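Local coordinates for protein molybdopterin synthase catalytic subunit (Homo sapiens, PDB 5MPO) that forms the catalytic subunit of molybdopterin synthase, which inserts two sulfur atoms from thiocarboxylated MOCS2A into precursor Z to make the dithiolene of molybdopterin, at residues L29-V38 with A108-S116. Residues are numbered along the deposited sequence; the frame is centred on the assembly and turned at random.
Sequences LSVDEVSQLV and ASIIIAVSS
I111 on strand 108-116 packs against L29, V31 and V34, in and just before the first turn of helix 31-38. This is helix-on-sheet packing in the alpha/beta part of the MoaE fold. The short helix lies on one face of a mixed four-stranded sheet. The axes of helix 31-38 and strand 110-116 come within 7.9 Å, their directions 29° apart. Helix 119-136 packs on the other face, against I110 and V114. The two branches of I111 split the work. CG2 is anti to the backbone N and packs obliquely against V34, 3.7 Å from V34 CG1. CD1, at the end of the longer branch, reaches the start of the helix, 3.6 Å from L29 CB, and also meets V31 N and V31 CG2. With an alanine here both branches are gone, which would probably open a gap beside L29, V31 and V34 and leave the helix start poorly seated on the sheet. Further along, A113 CB fits between two valines, 4.0 Å from V34 CG1 and 3.9 Å from V38 CG2. At the other end, L29 lays CD1 over the backbone at S109 and I110, where a classic beta bulge faces G51. S30 caps the helix: its OG accepts from E33 N at 2.8 Å. Another flank meets a second copy of this protein, V31 packing on V31 of that subunit. The polar edge is at S115, whose OG also bonds H93 N. With chi1 at 57°, S115 OG turns to V38 and donates to V38 O at 2.8 Å, in the carbonyl plane, with a C=O...OG angle of 148°.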
ATOM      1  N   LEU C  29     -16.602  -5.381   0.395  1.00 57.99           N
ATOM      2  CA  LEU C  29     -15.714  -4.456   1.085  1.00 52.91           C
ATOM      3  C   LEU C  29     -15.546  -3.191   0.268  1.00 55.51           C
ATOM      4  O   LEU C  29     -15.481  -3.238  -0.954  1.00 50.53           O
ATOM      5  CB  LEU C  29     -14.355  -5.105   1.305  1.00 55.07           C
ATOM      6  CG  LEU C  29     -14.366  -6.441   2.020  1.00 49.93           C
ATOM      7  CD1 LEU C  29     -12.946  -6.867   2.250  1.00 50.98           C
ATOM      8  CD2 LEU C  29     -15.120  -6.310   3.330  1.00 57.63           C
ATOM      9  N   SER C  30     -15.452  -2.064   0.950  1.00 56.63           N
ATOM     10  CA  SER C  30     -15.293  -0.779   0.289  1.00 56.08           C
ATOM     11  C   SER C  30     -13.915  -0.162   0.642  1.00 54.28           C
ATOM     12  O   SER C  30     -13.618   0.095   1.820  1.00 56.86           O
ATOM     13  CB  SER C  30     -16.444   0.120   0.738  1.00 59.98           C
ATOM     14  OG  SER C  30     -16.071   1.465   0.691  1.00 65.52           O
ATOM     15  N   VAL C  31     -13.097   0.121  -0.369  1.00 51.31           N
ATOM     16  CA  VAL C  31     -11.799   0.724  -0.142  1.00 53.46           C
ATOM     17  C   VAL C  31     -12.014   2.094   0.472  1.00 60.73           C
ATOM     18  O   VAL C  31     -11.297   2.481   1.383  1.00 71.00           O
ATOM     19  CB  VAL C  31     -10.945   0.877  -1.428  1.00 62.10           C
ATOM     20  CG1 VAL C  31      -9.558   1.392  -1.089  1.00 66.86           C
ATOM     21  CG2 VAL C  31     -10.768  -0.444  -2.160  1.00 58.95           C
ATOM     22  N   ASP C  32     -13.017   2.817   0.004  1.00 61.31           N
ATOM     23  CA  ASP C  32     -13.276   4.155   0.499  1.00 63.16           C
ATOM     24  C   ASP C  32     -13.713   4.162   1.940  1.00 58.90           C
ATOM     25  O   ASP C  32     -13.201   4.936   2.730  1.00 56.84           O
ATOM     26  CB  ASP C  32     -14.330   4.871  -0.353  1.00 78.92           C
ATOM     27  CG  ASP C  32     -14.194   6.382  -0.274  1.00 90.31           C
ATOM     28  OD1 ASP C  32     -13.304   6.951  -1.012  1.00 78.24           O
ATOM     29  OD2 ASP C  32     -14.958   6.951   0.564  1.00 80.50           O
ATOM     30  N   GLU C  33     -14.660   3.294   2.268  1.00 60.84           N
ATOM     31  CA  GLU C  33     -15.078   3.062   3.648  1.00 57.73           C
ATOM     32  C   GLU C  33     -13.842   2.844   4.517  1.00 66.41           C
ATOM     33  O   GLU C  33     -13.661   3.567   5.509  1.00 54.44           O
ATOM     34  CB  GLU C  33     -15.995   1.842   3.718  1.00 62.41           C
ATOM     35  CG  GLU C  33     -16.436   1.362   5.114  1.00 71.32           C
ATOM     36  CD  GLU C  33     -16.768  -0.157   5.241  1.00 79.48           C
ATOM     37  OE1 GLU C  33     -17.390  -0.446   6.283  1.00 73.10           O
ATOM     38  OE2 GLU C  33     -16.407  -1.067   4.382  1.00 83.98           O
ATOM     39  N   VAL C  34     -12.982   1.880   4.125  1.00 59.67           N
ATOM     40  CA  VAL C  34     -11.911   1.403   5.014  1.00 52.82           C
ATOM     41  C   VAL C  34     -10.814   2.453   5.123  1.00 54.39           C
ATOM     42  O   VAL C  34     -10.242   2.634   6.187  1.00 59.81           O
ATOM     43  CB  VAL C  34     -11.275   0.091   4.515  1.00 51.10           C
ATOM     44  CG1 VAL C  34     -10.034  -0.295   5.329  1.00 53.90           C
ATOM     45  CG2 VAL C  34     -12.266  -1.020   4.548  1.00 51.63           C
ATOM     46  N   SER C  35     -10.524   3.134   4.020  1.00 57.61           N
ATOM     47  CA  SER C  35      -9.519   4.161   4.014  1.00 58.39           C
ATOM     48  C   SER C  35      -9.980   5.280   4.948  1.00 55.76           C
ATOM     49  O   SER C  35      -9.155   5.810   5.671  1.00 56.71           O
ATOM     50  CB  SER C  35      -9.174   4.620   2.581  1.00 53.46           C
ATOM     51  OG  SER C  35     -10.310   5.118   1.949  1.00 61.19           O
ATOM     52  N   GLN C  36     -11.287   5.560   5.020  1.00 58.79           N
ATOM     53  CA  GLN C  36     -11.831   6.604   5.947  1.00 53.91           C
ATOM     54  C   GLN C  36     -11.711   6.234   7.407  1.00 54.69           C
ATOM     55  O   GLN C  36     -11.633   7.093   8.264  1.00 58.09           O
ATOM     56  CB  GLN C  36     -13.299   6.954   5.643  1.00 53.61           C
ATOM     57  N   LEU C  37     -11.675   4.949   7.710  1.00 58.39           N
ATOM     58  CA  LEU C  37     -11.613   4.521   9.079  1.00 55.57           C
ATOM     59  C   LEU C  37     -10.245   4.789   9.634  1.00 57.34           C
ATOM     60  O   LEU C  37     -10.100   4.868  10.852  1.00 55.45           O
ATOM     61  CB  LEU C  37     -11.965   3.053   9.201  1.00 59.44           C
ATOM     62  CG  LEU C  37     -13.441   2.721   8.917  1.00 60.69           C
ATOM     63  CD1 LEU C  37     -13.618   1.221   8.773  1.00 59.41           C
ATOM     64  CD2 LEU C  37     -14.366   3.214  10.037  1.00 61.85           C
ATOM     65  N   VAL C  38      -9.241   4.968   8.767  1.00 54.96           N
ATOM     66  CA  VAL C  38      -7.870   5.212   9.261  1.00 52.28           C
ATOM     67  C   VAL C  38      -7.347   6.646   9.108  1.00 49.15           C
ATOM     68  O   VAL C  38      -6.286   6.935   9.590  1.00 49.07           O
ATOM     69  CB  VAL C  38      -6.852   4.159   8.735  1.00 48.58           C
ATOM     70  CG1 VAL C  38      -7.370   2.730   8.966  1.00 45.46           C
ATOM     71  CG2 VAL C  38      -6.495   4.357   7.269  1.00 52.44           C
ATOM     72  N   ALA C 108     -13.045  -7.660  -3.756  1.00 49.08           N
ATOM     73  CA  ALA C 108     -12.019  -7.726  -2.722  1.00 47.31           C
ATOM     74  C   ALA C 108     -12.350  -8.753  -1.686  1.00 47.56           C
ATOM     75  O   ALA C 108     -13.465  -8.748  -1.154  1.00 56.36           O
ATOM     76  CB  ALA C 108     -11.853  -6.342  -2.051  1.00 46.58           C
ATOM     77  N   SER C 109     -11.378  -9.607  -1.379  1.00 51.64           N
ATOM     78  CA  SER C 109     -11.435 -10.508  -0.209  1.00 51.94           C
ATOM     79  C   SER C 109     -10.845  -9.909   1.112  1.00 51.12           C
ATOM     80  O   SER C 109     -11.162 -10.371   2.210  1.00 46.24           O
ATOM     81  CB  SER C 109     -10.694 -11.807  -0.523  1.00 53.50           C
ATOM     82  OG  SER C 109      -9.301 -11.617  -0.696  1.00 55.39           O
ATOM     83  N   ILE C 110      -9.940  -8.949   0.983  1.00 45.50           N
ATOM     84  CA  ILE C 110      -9.233  -8.373   2.120  1.00 48.15           C
ATOM     85  C   ILE C 110      -8.893  -6.925   1.798  1.00 48.77           C
ATOM     86  O   ILE C 110      -8.588  -6.594   0.656  1.00 47.33           O
ATOM     87  CB  ILE C 110      -7.961  -9.197   2.543  1.00 46.62           C
ATOM     88  CG1 ILE C 110      -7.258  -8.519   3.692  1.00 50.36           C
ATOM     89  CG2 ILE C 110      -6.959  -9.347   1.440  1.00 50.27           C
ATOM     90  CD1 ILE C 110      -6.497  -9.427   4.614  1.00 51.81           C
ATOM     91  N   ILE C 111      -8.963  -6.068   2.806  1.00 45.39           N
ATOM     92  CA  ILE C 111      -8.472  -4.719   2.669  1.00 44.74           C
ATOM     93  C   ILE C 111      -7.857  -4.472   4.005  1.00 44.89           C
ATOM     94  O   ILE C 111      -8.505  -4.617   5.055  1.00 47.66           O
ATOM     95  CB  ILE C 111      -9.583  -3.690   2.376  1.00 45.05           C
ATOM     96  CG1 ILE C 111     -10.235  -3.917   1.022  1.00 48.54           C
ATOM     97  CG2 ILE C 111      -9.089  -2.257   2.387  1.00 45.85           C
ATOM     98  CD1 ILE C 111     -11.453  -3.015   0.831  1.00 47.08           C
ATOM     99  N   ILE C 112      -6.586  -4.094   3.947  1.00 48.60           N
ATOM    100  CA  ILE C 112      -5.794  -3.649   5.086  1.00 45.34           C
ATOM    101  C   ILE C 112      -5.355  -2.221   4.818  1.00 45.53           C
ATOM    102  O   ILE C 112      -4.910  -1.881   3.703  1.00 45.97           O
ATOM    103  CB  ILE C 112      -4.555  -4.523   5.259  1.00 44.15           C
ATOM    104  CG1 ILE C 112      -4.957  -5.968   5.567  1.00 48.96           C
ATOM    105  CG2 ILE C 112      -3.730  -4.007   6.415  1.00 47.78           C
ATOM    106  CD1 ILE C 112      -3.875  -7.007   5.354  1.00 49.50           C
ATOM    107  N   ALA C 113      -5.495  -1.396   5.831  1.00 42.36           N
ATOM    108  CA  ALA C 113      -5.058  -0.038   5.781  1.00 41.34           C
ATOM    109  C   ALA C 113      -4.331   0.338   7.093  1.00 43.20           C
ATOM    110  O   ALA C 113      -4.761  -0.062   8.165  1.00 47.02           O
ATOM    111  CB  ALA C 113      -6.262   0.859   5.558  1.00 42.18           C
ATOM    112  N   VAL C 114      -3.271   1.142   6.980  1.00 43.75           N
ATOM    113  CA  VAL C 114      -2.537   1.699   8.115  1.00 43.42           C
ATOM    114  C   VAL C 114      -2.234   3.146   7.872  1.00 44.27           C
ATOM    115  O   VAL C 114      -1.774   3.475   6.780  1.00 45.47           O
ATOM    116  CB  VAL C 114      -1.172   0.972   8.337  1.00 44.54           C
ATOM    117  CG1 VAL C 114      -0.472   1.540   9.572  1.00 41.78           C
ATOM    118  CG2 VAL C 114      -1.395  -0.523   8.520  1.00 45.10           C
ATOM    119  N   SER C 115      -2.462   3.991   8.882  1.00 45.61           N
ATOM    120  CA  SER C 115      -2.054   5.431   8.838  1.00 45.40           C
ATOM    121  C   SER C 115      -0.929   5.722   9.804  1.00 43.15           C
ATOM    122  O   SER C 115      -0.879   5.165  10.874  1.00 47.36           O
ATOM    123  CB  SER C 115      -3.228   6.376   9.178  1.00 43.02           C
ATOM    124  OG  SER C 115      -3.789   6.072  10.464  1.00 43.24           O
ATOM    125  N   SER C 116      -0.035   6.614   9.440  1.00 45.24           N
ATOM    126  CA  SER C 116       1.022   7.076  10.362  1.00 47.46           C
ATOM    127  C   SER C 116       1.491   8.477   9.933  1.00 46.89           C
ATOM    128  O   SER C 116       1.125   8.962   8.875  1.00 44.61           O
ATOM    129  CB  SER C 116       2.221   6.125  10.337  1.00 46.61           C
ATOM    130  OG  SER C 116       2.691   6.006   9.004  1.00 47.47           O
TER